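Local coordinates for putative glycosyltransferase (Mannosyltransferase) involved in glycosylating the PBCV-1 major capsid protein (Paramecium bursaria Chlorella virus 1, PDB 2P6W) that probably transfers a sugar from a nucleotide-sugar donor, using manganese, to glycans of the viral major capsid protein, here as its N-terminal domain, at residues 39-47 with 58-69. Sequence-based numbering, arbitrary orientation.
Sequences NFYYEESEP and RRSWIIQQAAEK
Y41, on the outermost strand 39-43 of the six-stranded sheet, lays one face of its ring over the backbone of helix 59-69 at Q65 and A66. The helix belongs to the beta-alpha-beta crossover from this strand to parallel strand 75-79 in the Rossmann-like GT-A sheet. With CG anti to the backbone N (chi1 -177°), the ring reaches across the helix, its OH end over Q65 and its CB end at A66. A66 has only a CB to place between helix and strand, so Y41 CB can approach it to 3.8 Å, while I62 CG2 lies at the ring edge. Two residues on, and on the same side of the strand, E43 puts its CB against the I62 branches; a bend at chi2 (70°) then turns the carboxylate aside from the isoleucine. E43 OE1 accepts two bonds, from Y41 OH at 2.6 Å and from Q65 NE2 at 3.1 Å, which arrive from opposite faces of the carboxylate plane. The edge of the W61 ring meets the same carboxylate. Beyond the strand, S45 OG donates to E43 OE2 on its anti lone pair and receives R58 NH2 at 2.9 Å, nearly in the guanidinium plane. R58 is long enough to span from helix start to loop, where P47 CA covers one guanidinium face. Next to it, R59 turns away to bridge D80, a manganese ligand; R59 contacts UDP-glucose when the donor is bound. Three hydrogen bonds thus hold buried E43, probably favouring its anionic form, and the polar network ties the strand end and its loop to R58 and, further along the helix, Q65.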
ATOM      1  N   ASN A  39      -7.554   2.847  12.256  1.00 22.21           N
ATOM      2  CA  ASN A  39      -6.305   2.728  13.011  1.00 21.91           C
ATOM      3  C   ASN A  39      -5.171   3.072  12.064  1.00 22.46           C
ATOM      4  O   ASN A  39      -5.314   2.915  10.856  1.00 22.71           O
ATOM      5  CB  ASN A  39      -6.085   1.301  13.525  1.00 22.46           C
ATOM      6  CG  ASN A  39      -7.263   0.767  14.320  1.00 23.32           C
ATOM      7  OD1 ASN A  39      -7.799  -0.324  14.025  1.00 27.61           O
ATOM      8  ND2 ASN A  39      -7.693   1.529  15.314  1.00 23.87           N
ATOM      9  N   PHE A  40      -4.060   3.550  12.615  1.00 22.18           N
ATOM     10  CA  PHE A  40      -2.891   3.895  11.830  1.00 22.77           C
ATOM     11  C   PHE A  40      -1.662   3.284  12.501  1.00 22.68           C
ATOM     12  O   PHE A  40      -1.421   3.538  13.685  1.00 23.33           O
ATOM     13  CB  PHE A  40      -2.758   5.419  11.738  1.00 23.69           C
ATOM     14  CG  PHE A  40      -1.563   5.874  10.975  1.00 25.14           C
ATOM     15  CD1 PHE A  40      -1.359   5.465   9.663  1.00 26.44           C
ATOM     16  CD2 PHE A  40      -0.628   6.715  11.574  1.00 28.71           C
ATOM     17  CE1 PHE A  40      -0.225   5.891   8.942  1.00 28.72           C
ATOM     18  CE2 PHE A  40       0.503   7.151  10.865  1.00 28.49           C
ATOM     19  CZ  PHE A  40       0.691   6.748   9.549  1.00 26.89           C
ATOM     20  N   TYR A  41      -0.937   2.444  11.753  1.00 22.02           N
ATOM     21  CA  TYR A  41       0.321   1.857  12.214  1.00 21.54           C
ATOM     22  C   TYR A  41       1.440   2.336  11.317  1.00 21.84           C
ATOM     23  O   TYR A  41       1.349   2.211  10.093  1.00 21.85           O
ATOM     24  CB  TYR A  41       0.322   0.304  12.217  1.00 22.14           C
ATOM     25  CG  TYR A  41       1.625  -0.189  12.779  1.00 20.84           C
ATOM     26  CD1 TYR A  41       1.807  -0.311  14.152  1.00 21.51           C
ATOM     27  CD2 TYR A  41       2.717  -0.425  11.945  1.00 20.60           C
ATOM     28  CE1 TYR A  41       3.028  -0.692  14.682  1.00 20.72           C
ATOM     29  CE2 TYR A  41       3.942  -0.820  12.459  1.00 19.92           C
ATOM     30  CZ  TYR A  41       4.095  -0.933  13.840  1.00 21.43           C
ATOM     31  OH  TYR A  41       5.305  -1.296  14.395  1.00 22.28           O
ATOM     32  N   TYR A  42       2.508   2.870  11.918  1.00 20.82           N
ATOM     33  CA  TYR A  42       3.643   3.369  11.124  1.00 21.69           C
ATOM     34  C   TYR A  42       4.967   2.818  11.628  1.00 21.18           C
ATOM     35  O   TYR A  42       5.312   3.014  12.802  1.00 21.94           O
ATOM     36  CB  TYR A  42       3.670   4.894  11.186  1.00 21.14           C
ATOM     37  CG  TYR A  42       4.523   5.540  10.138  1.00 21.28           C
ATOM     38  CD1 TYR A  42       4.066   5.663   8.819  1.00 22.05           C
ATOM     39  CD2 TYR A  42       5.790   6.047  10.449  1.00 22.48           C
ATOM     40  CE1 TYR A  42       4.880   6.276   7.835  1.00 21.14           C
ATOM     41  CE2 TYR A  42       6.579   6.661   9.493  1.00 22.58           C
ATOM     42  CZ  TYR A  42       6.125   6.776   8.190  1.00 22.32           C
ATOM     43  OH  TYR A  42       6.906   7.396   7.232  1.00 23.06           O
ATOM     44  N   GLU A  43       5.707   2.124  10.762  1.00 21.05           N
ATOM     45  CA  GLU A  43       6.976   1.530  11.156  1.00 22.00           C
ATOM     46  C   GLU A  43       8.118   2.521  10.951  1.00 22.69           C
ATOM     47  O   GLU A  43       8.424   2.910   9.822  1.00 23.64           O
ATOM     48  CB  GLU A  43       7.222   0.250  10.368  1.00 21.73           C
ATOM     49  CG  GLU A  43       8.471  -0.536  10.822  1.00 21.36           C
ATOM     50  CD  GLU A  43       8.284  -1.178  12.203  1.00 22.68           C
ATOM     51  OE1 GLU A  43       7.144  -1.598  12.523  1.00 23.94           O
ATOM     52  OE2 GLU A  43       9.277  -1.257  12.960  1.00 24.97           O
ATOM     53  N   GLU A  44       8.742   2.923  12.052  1.00 23.67           N
ATOM     54  CA  GLU A  44       9.826   3.909  11.997  1.00 26.05           C
ATOM     55  C   GLU A  44      11.205   3.269  12.159  1.00 25.66           C
ATOM     56  O   GLU A  44      12.216   3.969  12.084  1.00 25.97           O
ATOM     57  CB  GLU A  44       9.646   4.970  13.087  1.00 26.46           C
ATOM     58  CG  GLU A  44       8.465   5.905  12.917  1.00 30.88           C
ATOM     59  CD  GLU A  44       8.253   6.784  14.147  1.00 30.40           C
ATOM     60  OE1 GLU A  44       9.252   7.331  14.674  1.00 35.48           O
ATOM     61  OE2 GLU A  44       7.094   6.934  14.587  1.00 38.21           O
ATOM     62  N   SER A  45      11.253   1.958  12.408  1.00 25.22           N
ATOM     63  CA  SER A  45      12.528   1.272  12.628  1.00 25.36           C
ATOM     64  C   SER A  45      13.352   1.169  11.354  1.00 25.74           C
ATOM     65  O   SER A  45      12.800   1.101  10.256  1.00 25.67           O
ATOM     66  CB  SER A  45      12.294  -0.135  13.180  1.00 25.31           C
ATOM     67  OG  SER A  45      11.657  -0.949  12.209  1.00 24.29           O
ATOM     68  N   GLU A  46      14.671   1.168  11.519  1.00 27.22           N
ATOM     69  CA  GLU A  46      15.591   0.873  10.428  1.00 28.26           C
ATOM     70  C   GLU A  46      15.562  -0.626  10.120  1.00 28.25           C
ATOM     71  O   GLU A  46      15.735  -1.444  11.025  1.00 27.63           O
ATOM     72  CB  GLU A  46      17.013   1.303  10.811  1.00 28.60           C
ATOM     73  CG  GLU A  46      18.065   0.985   9.748  1.00 29.76           C
ATOM     74  CD  GLU A  46      19.419   1.604  10.047  1.00 30.50           C
ATOM     75  OE1 GLU A  46      19.647   2.059  11.188  1.00 33.93           O
ATOM     76  OE2 GLU A  46      20.262   1.621   9.122  1.00 36.86           O
ATOM     77  N   PRO A  47      15.345  -0.988   8.842  1.00 28.59           N
ATOM     78  CA  PRO A  47      15.306  -2.399   8.454  1.00 28.81           C
ATOM     79  C   PRO A  47      16.637  -3.073   8.747  1.00 29.17           C
ATOM     80  O   PRO A  47      17.693  -2.455   8.573  1.00 28.58           O
ATOM     81  CB  PRO A  47      15.059  -2.348   6.944  1.00 28.70           C
ATOM     82  CG  PRO A  47      14.524  -0.968   6.674  1.00 29.46           C
ATOM     83  CD  PRO A  47      15.126  -0.086   7.696  1.00 28.86           C
ATOM     84  N   ARG A  58       9.453  -5.751   2.895  1.00 21.92           N
ATOM     85  CA  ARG A  58       9.237  -5.381   4.299  1.00 22.83           C
ATOM     86  C   ARG A  58       7.769  -5.110   4.665  1.00 21.97           C
ATOM     87  O   ARG A  58       7.372  -5.347   5.809  1.00 21.88           O
ATOM     88  CB  ARG A  58      10.128  -4.212   4.734  1.00 23.15           C
ATOM     89  CG  ARG A  58      10.274  -4.153   6.251  1.00 25.73           C
ATOM     90  CD  ARG A  58      11.398  -3.255   6.699  1.00 28.24           C
ATOM     91  NE  ARG A  58      11.790  -3.567   8.079  1.00 30.96           N
ATOM     92  CZ  ARG A  58      11.786  -2.696   9.085  1.00 31.92           C
ATOM     93  NH1 ARG A  58      11.443  -1.437   8.884  1.00 30.27           N
ATOM     94  NH2 ARG A  58      12.160  -3.090  10.294  1.00 31.86           N
ATOM     95  N   ARG A  59       6.961  -4.639   3.711  1.00 22.19           N
ATOM     96  CA  ARG A  59       5.526  -4.429   3.956  1.00 21.81           C
ATOM     97  C   ARG A  59       4.819  -5.688   4.510  1.00 22.07           C
ATOM     98  O   ARG A  59       3.887  -5.584   5.311  1.00 22.65           O
ATOM     99  CB  ARG A  59       4.842  -3.962   2.682  1.00 21.74           C
ATOM    100  CG  ARG A  59       4.866  -4.975   1.578  1.00 21.35           C
ATOM    101  CD  ARG A  59       4.508  -4.306   0.243  1.00 22.71           C
ATOM    102  NE  ARG A  59       5.649  -3.524  -0.213  1.00 22.08           N
ATOM    103  CZ  ARG A  59       5.595  -2.594  -1.158  1.00 26.73           C
ATOM    104  NH1 ARG A  59       4.442  -2.318  -1.750  1.00 24.80           N
ATOM    105  NH2 ARG A  59       6.698  -1.930  -1.497  1.00 25.40           N
ATOM    106  N   SER A  60       5.270  -6.870   4.086  1.00 21.46           N
ATOM    107  CA  SER A  60       4.651  -8.126   4.522  1.00 22.21           C
ATOM    108  C   SER A  60       5.127  -8.558   5.912  1.00 22.88           C
ATOM    109  O   SER A  60       4.577  -9.496   6.514  1.00 23.22           O
ATOM    110  CB  SER A  60       4.893  -9.232   3.491  1.00 22.31           C
ATOM    111  OG  SER A  60       4.292  -8.890   2.257  1.00 23.38           O
ATOM    112  N   TRP A  61       6.171  -7.887   6.404  1.00 22.54           N
ATOM    113  CA  TRP A  61       6.598  -8.022   7.792  1.00 23.06           C
ATOM    114  C   TRP A  61       5.876  -6.983   8.659  1.00 22.76           C
ATOM    115  O   TRP A  61       5.394  -7.305   9.757  1.00 23.51           O
ATOM    116  CB  TRP A  61       8.119  -7.869   7.887  1.00 23.24           C
ATOM    117  CG  TRP A  61       8.688  -7.993   9.277  1.00 23.02           C
ATOM    118  CD1 TRP A  61       9.045  -9.137   9.916  1.00 24.17           C
ATOM    119  CD2 TRP A  61       8.981  -6.917  10.174  1.00 23.54           C
ATOM    120  NE1 TRP A  61       9.534  -8.847  11.173  1.00 23.99           N
ATOM    121  CE2 TRP A  61       9.492  -7.490  11.357  1.00 25.16           C
ATOM    122  CE3 TRP A  61       8.815  -5.520  10.113  1.00 24.48           C
ATOM    123  CZ2 TRP A  61       9.878  -6.719  12.458  1.00 24.80           C
ATOM    124  CZ3 TRP A  61       9.212  -4.755  11.207  1.00 23.17           C
ATOM    125  CH2 TRP A  61       9.727  -5.363  12.368  1.00 23.24           C
ATOM    126  N   ILE A  62       5.790  -5.749   8.158  1.00 22.76           N
ATOM    127  CA  ILE A  62       5.115  -4.648   8.885  1.00 22.64           C
ATOM    128  C   ILE A  62       3.633  -4.951   9.151  1.00 23.35           C
ATOM    129  O   ILE A  62       3.081  -4.560  10.191  1.00 23.18           O
ATOM    130  CB  ILE A  62       5.292  -3.282   8.174  1.00 22.48           C
ATOM    131  CG1 ILE A  62       6.775  -2.924   8.071  1.00 22.84           C
ATOM    132  CG2 ILE A  62       4.490  -2.135   8.875  1.00 22.98           C
ATOM    133  CD1 ILE A  62       7.028  -1.786   7.109  1.00 23.86           C
ATOM    134  N   ILE A  63       2.970  -5.664   8.239  1.00 22.92           N
ATOM    135  CA  ILE A  63       1.583  -6.044   8.498  1.00 22.97           C
ATOM    136  C   ILE A  63       1.386  -6.826   9.820  1.00 23.24           C
ATOM    137  O   ILE A  63       0.378  -6.615  10.503  1.00 23.14           O
ATOM    138  CB  ILE A  63       0.929  -6.730   7.269  1.00 22.55           C
ATOM    139  CG1 ILE A  63      -0.599  -6.668   7.383  1.00 22.90           C
ATOM    140  CG2 ILE A  63       1.491  -8.141   7.056  1.00 23.51           C
ATOM    141  CD1 ILE A  63      -1.314  -7.152   6.142  1.00 24.34           C
ATOM    142  N   GLN A  64       2.318  -7.714  10.193  1.00 23.37           N
ATOM    143  CA  GLN A  64       2.211  -8.405  11.477  1.00 24.02           C
ATOM    144  C   GLN A  64       2.308  -7.416  12.649  1.00 23.44           C
ATOM    145  O   GLN A  64       1.622  -7.565  13.650  1.00 23.61           O
ATOM    146  CB  GLN A  64       3.212  -9.582  11.637  1.00 24.42           C
ATOM    147  CG  GLN A  64       3.061 -10.241  13.046  1.00 26.42           C
ATOM    148  CD  GLN A  64       3.799 -11.557  13.297  1.00 26.50           C
ATOM    149  OE1 GLN A  64       4.877 -11.866  12.718  1.00 27.86           O
ATOM    150  NE2 GLN A  64       3.240 -12.326  14.214  1.00 24.35           N
ATOM    151  N   GLN A  65       3.149  -6.394  12.503  1.00 22.45           N
ATOM    152  CA  GLN A  65       3.265  -5.345  13.518  1.00 21.73           C
ATOM    153  C   GLN A  65       1.913  -4.685  13.722  1.00 21.56           C
ATOM    154  O   GLN A  65       1.475  -4.477  14.863  1.00 22.31           O
ATOM    155  CB  GLN A  65       4.256  -4.268  13.077  1.00 21.19           C
ATOM    156  CG  GLN A  65       5.699  -4.720  12.876  1.00 20.13           C
ATOM    157  CD  GLN A  65       6.436  -4.897  14.188  1.00 21.39           C
ATOM    158  OE1 GLN A  65       6.187  -5.852  14.923  1.00 23.75           O
ATOM    159  NE2 GLN A  65       7.343  -3.982  14.490  1.00 21.23           N
ATOM    160  N   ALA A  66       1.267  -4.356  12.599  1.00 21.79           N
ATOM    161  CA  ALA A  66      -0.057  -3.711  12.627  1.00 21.79           C
ATOM    162  C   ALA A  66      -1.133  -4.610  13.234  1.00 22.71           C
ATOM    163  O   ALA A  66      -2.002  -4.143  13.972  1.00 23.36           O
ATOM    164  CB  ALA A  66      -0.461  -3.289  11.222  1.00 22.36           C
ATOM    165  N   ALA A  67      -1.084  -5.895  12.901  1.00 22.60           N
ATOM    166  CA  ALA A  67      -2.036  -6.863  13.445  1.00 23.17           C
ATOM    167  C   ALA A  67      -1.875  -7.020  14.949  1.00 23.25           C
ATOM    168  O   ALA A  67      -2.868  -7.160  15.670  1.00 24.46           O
ATOM    169  CB  ALA A  67      -1.873  -8.218  12.759  1.00 23.11           C
ATOM    170  N   GLU A  68      -0.632  -7.026  15.433  1.00 22.75           N
ATOM    171  CA  GLU A  68      -0.419  -7.113  16.878  1.00 23.43           C
ATOM    172  C   GLU A  68      -0.965  -5.884  17.608  1.00 23.90           C
ATOM    173  O   GLU A  68      -1.593  -5.991  18.670  1.00 23.95           O
ATOM    174  CB  GLU A  68       1.056  -7.299  17.187  1.00 22.59           C
ATOM    175  CG  GLU A  68       1.320  -7.471  18.685  1.00 23.07           C
ATOM    176  CD  GLU A  68       2.735  -7.884  18.993  1.00 25.14           C
ATOM    177  OE1 GLU A  68       3.499  -8.126  18.042  1.00 24.28           O
ATOM    178  OE2 GLU A  68       3.089  -7.953  20.196  1.00 25.81           O
ATOM    179  N   LYS A  69      -0.738  -4.716  17.021  1.00 23.71           N
ATOM    180  CA  LYS A  69      -1.144  -3.463  17.655  1.00 24.59           C
ATOM    181  C   LYS A  69      -2.654  -3.324  17.613  1.00 24.99           C
ATOM    182  O   LYS A  69      -3.266  -2.829  18.581  1.00 24.98           O
ATOM    183  CB  LYS A  69      -0.454  -2.281  16.967  1.00 25.07           C
ATOM    184  CG  LYS A  69      -0.760  -0.899  17.533  1.00 28.68           C
ATOM    185  CD  LYS A  69      -0.277  -0.718  18.950  1.00 32.65           C
ATOM    186  CE  LYS A  69      -0.762   0.616  19.521  1.00 35.62           C
ATOM    187  NZ  LYS A  69      -0.287   1.803  18.737  1.00 37.63           N
TER